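Local coordinates for 75aa long hypothetical regulatory protein AsnC (Pyrococcus horikoshii, PDB 2CVI) that is of unknown function but, as an Lrp/AsnC-type ligand-binding domain, self-associates and may take part in transcriptional regulation, at the interface of chains A and B. Residues are numbered along the deposited sequence; one frame, centred on the assembly and turned at random. Chains: chain A/B, 75aa long hypothetical regulatory protein AsnC.

The interface of chains A and B. Residues chain A 5, 30, 32, 41; chain B 5, 32, 41, 43.
A:Phe5 drives its rim into the ring of B:Tyr32, and B:Phe5 meets A:Tyr32 likewise, between facing beta-sheets. The phenylalanines are the buried centre, each hiding about 60 Å²; B:Tyr32 is much less covered than A:Tyr32. CE2 of A:Phe5 stands over the centre of the B:Tyr32 ring, 3.4 Å from its CE2. Those ring planes are 68° apart. In the other edge-to-face pair, CZ of B:Phe5 lies 3.6 Å from CE2 of A:Tyr32. Flat, rigid phenylalanine suits this place, since its C-H edge can point into a tyrosine pi face. The phenylalanine rims also touch where the side chains cross at about a right angle, CE1 to CE1, 3.9 Å.

Branched isoleucines pack methyls against the phenylalanines. CD1 of A:Ile41 meets the root of B:Phe5, 3.5 Å from CB, its CG1 beside the backbone N (chi1 -66°). In B:Ile41 CG1 is anti to that N (chi1 -178°), and CG2 faces CD2 of A:Phe5 at 3.8 Å. The two halves therefore match only approximately.

The margin is sparser and polar: A:Glu30 hides about 1 Å². Extended B:Lys43 is long enough to pass its own chain's B:Phe5, CG over a face, and donates from NZ to the phenol OH of A:Tyr32 (2.9 Å). That hydroxyl donates to OE1 of A:Glu30 at 2.7 Å, a carboxylate suited to accepting it. A:Tyr32 thus serves both zones. The patch helps hold the chains together, probably as the dimer typical of Lrp/AsnC domains.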
ATOM      1  N   PHE A   5       4.569  -3.088   4.480  1.00 12.77           N
ATOM      2  CA  PHE A   5       4.498  -1.977   3.546  1.00 12.87           C
ATOM      3  C   PHE A   5       4.988  -0.757   4.305  1.00 15.22           C
ATOM      4  O   PHE A   5       4.516  -0.484   5.416  1.00 16.72           O
ATOM      5  CB  PHE A   5       3.059  -1.727   3.098  1.00 12.88           C
ATOM      6  CG  PHE A   5       2.593  -2.685   2.066  1.00 13.33           C
ATOM      7  CD1 PHE A   5       2.758  -2.395   0.709  1.00 13.97           C
ATOM      8  CD2 PHE A   5       2.054  -3.907   2.444  1.00 15.71           C
ATOM      9  CE1 PHE A   5       2.414  -3.301  -0.256  1.00 14.20           C
ATOM     10  CE2 PHE A   5       1.686  -4.855   1.497  1.00 16.05           C
ATOM     11  CZ  PHE A   5       1.869  -4.559   0.124  1.00 16.01           C
ATOM     12  N   GLU A  30       8.800  -4.281  -4.110  1.00 16.23           N
ATOM     13  CA  GLU A  30       7.977  -3.464  -4.995  1.00 16.25           C
ATOM     14  C   GLU A  30       8.025  -2.055  -4.443  1.00 16.31           C
ATOM     15  O   GLU A  30       8.182  -1.869  -3.240  1.00 16.45           O
ATOM     16  CB  GLU A  30       6.494  -3.870  -4.955  1.00 18.01           C
ATOM     17  CG  GLU A  30       6.249  -5.310  -5.260  1.00 19.68           C
ATOM     18  CD  GLU A  30       4.814  -5.709  -5.022  1.00 22.57           C
ATOM     19  OE1 GLU A  30       3.941  -4.823  -4.897  1.00 24.94           O
ATOM     20  OE2 GLU A  30       4.561  -6.929  -4.973  1.00 24.75           O
ATOM     21  N   TYR A  32       6.215   2.044  -5.345  1.00 16.00           N
ATOM     22  CA  TYR A  32       5.304   2.849  -6.137  1.00 15.76           C
ATOM     23  C   TYR A  32       5.339   4.290  -5.719  1.00 15.62           C
ATOM     24  O   TYR A  32       5.235   4.601  -4.535  1.00 16.10           O
ATOM     25  CB  TYR A  32       3.867   2.401  -5.931  1.00 17.05           C
ATOM     26  CG  TYR A  32       3.627   0.948  -6.193  1.00 17.69           C
ATOM     27  CD1 TYR A  32       3.062   0.522  -7.386  1.00 22.69           C
ATOM     28  CD2 TYR A  32       3.925   0.005  -5.217  1.00 17.87           C
ATOM     29  CE1 TYR A  32       2.792  -0.862  -7.588  1.00 22.34           C
ATOM     30  CE2 TYR A  32       3.665  -1.345  -5.404  1.00 21.02           C
ATOM     31  CZ  TYR A  32       3.104  -1.762  -6.586  1.00 21.56           C
ATOM     32  OH  TYR A  32       2.891  -3.122  -6.714  1.00 23.92           O
ATOM     33  N   ILE A  41       5.214   4.186  -1.637  1.00 14.89           N
ATOM     34  CA  ILE A  41       4.827   2.988  -0.892  1.00 15.34           C
ATOM     35  C   ILE A  41       5.776   1.885  -1.339  1.00 15.86           C
ATOM     36  O   ILE A  41       5.955   1.649  -2.527  1.00 15.15           O
ATOM     37  CB  ILE A  41       3.431   2.515  -1.201  1.00 17.22           C
ATOM     38  CG1 ILE A  41       2.423   3.531  -0.720  1.00 20.71           C
ATOM     39  CG2 ILE A  41       3.180   1.135  -0.459  1.00 18.49           C
ATOM     40  CD1 ILE A  41       1.012   3.112  -0.991  1.00 21.99           C
TER
ATOM     41  N   PHE B   5      -3.771   2.209  -3.388  1.00 15.26           N
ATOM     42  CA  PHE B   5      -3.500   1.507  -2.164  1.00 14.35           C
ATOM     43  C   PHE B   5      -4.331   2.218  -1.129  1.00 14.79           C
ATOM     44  O   PHE B   5      -4.112   3.418  -0.850  1.00 17.17           O
ATOM     45  CB  PHE B   5      -2.026   1.575  -1.795  1.00 14.88           C
ATOM     46  CG  PHE B   5      -1.172   0.605  -2.547  1.00 15.87           C
ATOM     47  CD1 PHE B   5      -0.973  -0.693  -2.032  1.00 17.12           C
ATOM     48  CD2 PHE B   5      -0.556   0.959  -3.733  1.00 18.29           C
ATOM     49  CE1 PHE B   5      -0.178  -1.603  -2.683  1.00 18.06           C
ATOM     50  CE2 PHE B   5       0.263   0.015  -4.397  1.00 17.48           C
ATOM     51  CZ  PHE B   5       0.428  -1.255  -3.837  1.00 17.30           C
ATOM     52  N   TYR B  32      -4.260  -6.895   2.804  1.00 13.31           N
ATOM     53  CA  TYR B  32      -3.480  -7.297   3.964  1.00 14.28           C
ATOM     54  C   TYR B  32      -4.059  -6.730   5.231  1.00 14.79           C
ATOM     55  O   TYR B  32      -4.350  -5.536   5.270  1.00 15.10           O
ATOM     56  CB  TYR B  32      -2.051  -6.710   3.867  1.00 13.75           C
ATOM     57  CG  TYR B  32      -1.322  -7.009   2.574  1.00 13.08           C
ATOM     58  CD1 TYR B  32      -0.322  -7.980   2.525  1.00 12.94           C
ATOM     59  CD2 TYR B  32      -1.631  -6.315   1.395  1.00 14.49           C
ATOM     60  CE1 TYR B  32       0.360  -8.289   1.316  1.00 12.72           C
ATOM     61  CE2 TYR B  32      -0.936  -6.621   0.172  1.00 12.65           C
ATOM     62  CZ  TYR B  32       0.030  -7.599   0.163  1.00 13.46           C
ATOM     63  OH  TYR B  32       0.723  -7.940  -0.993  1.00 16.30           O
ATOM     64  N   ILE B  41      -4.398  -2.719   4.405  1.00 16.26           N
ATOM     65  CA  ILE B  41      -3.905  -1.999   3.238  1.00 16.14           C
ATOM     66  C   ILE B  41      -4.422  -2.858   2.085  1.00 16.62           C
ATOM     67  O   ILE B  41      -4.258  -4.092   2.071  1.00 14.30           O
ATOM     68  CB  ILE B  41      -2.375  -1.775   3.201  1.00 17.66           C
ATOM     69  CG1 ILE B  41      -2.037  -0.961   1.941  1.00 18.63           C
ATOM     70  CG2 ILE B  41      -1.609  -3.055   3.152  1.00 19.22           C
ATOM     71  CD1 ILE B  41      -0.616  -0.345   1.914  1.00 21.27           C
ATOM     72  N   LYS B  43      -5.002  -3.263  -2.239  1.00 15.58           N
ATOM     73  CA  LYS B  43      -4.501  -2.836  -3.548  1.00 16.18           C
ATOM     74  C   LYS B  43      -5.592  -3.036  -4.592  1.00 16.19           C
ATOM     75  O   LYS B  43      -6.063  -4.158  -4.787  1.00 15.04           O
ATOM     76  CB  LYS B  43      -3.275  -3.640  -3.957  1.00 16.94           C
ATOM     77  CG  LYS B  43      -2.614  -3.099  -5.249  1.00 16.79           C
ATOM     78  CD  LYS B  43      -1.476  -3.999  -5.755  1.00 18.78           C
ATOM     79  CE  LYS B  43      -0.672  -3.344  -6.853  1.00 20.42           C
ATOM     80  NZ  LYS B  43       0.343  -4.264  -7.480  1.00 25.80           N
TER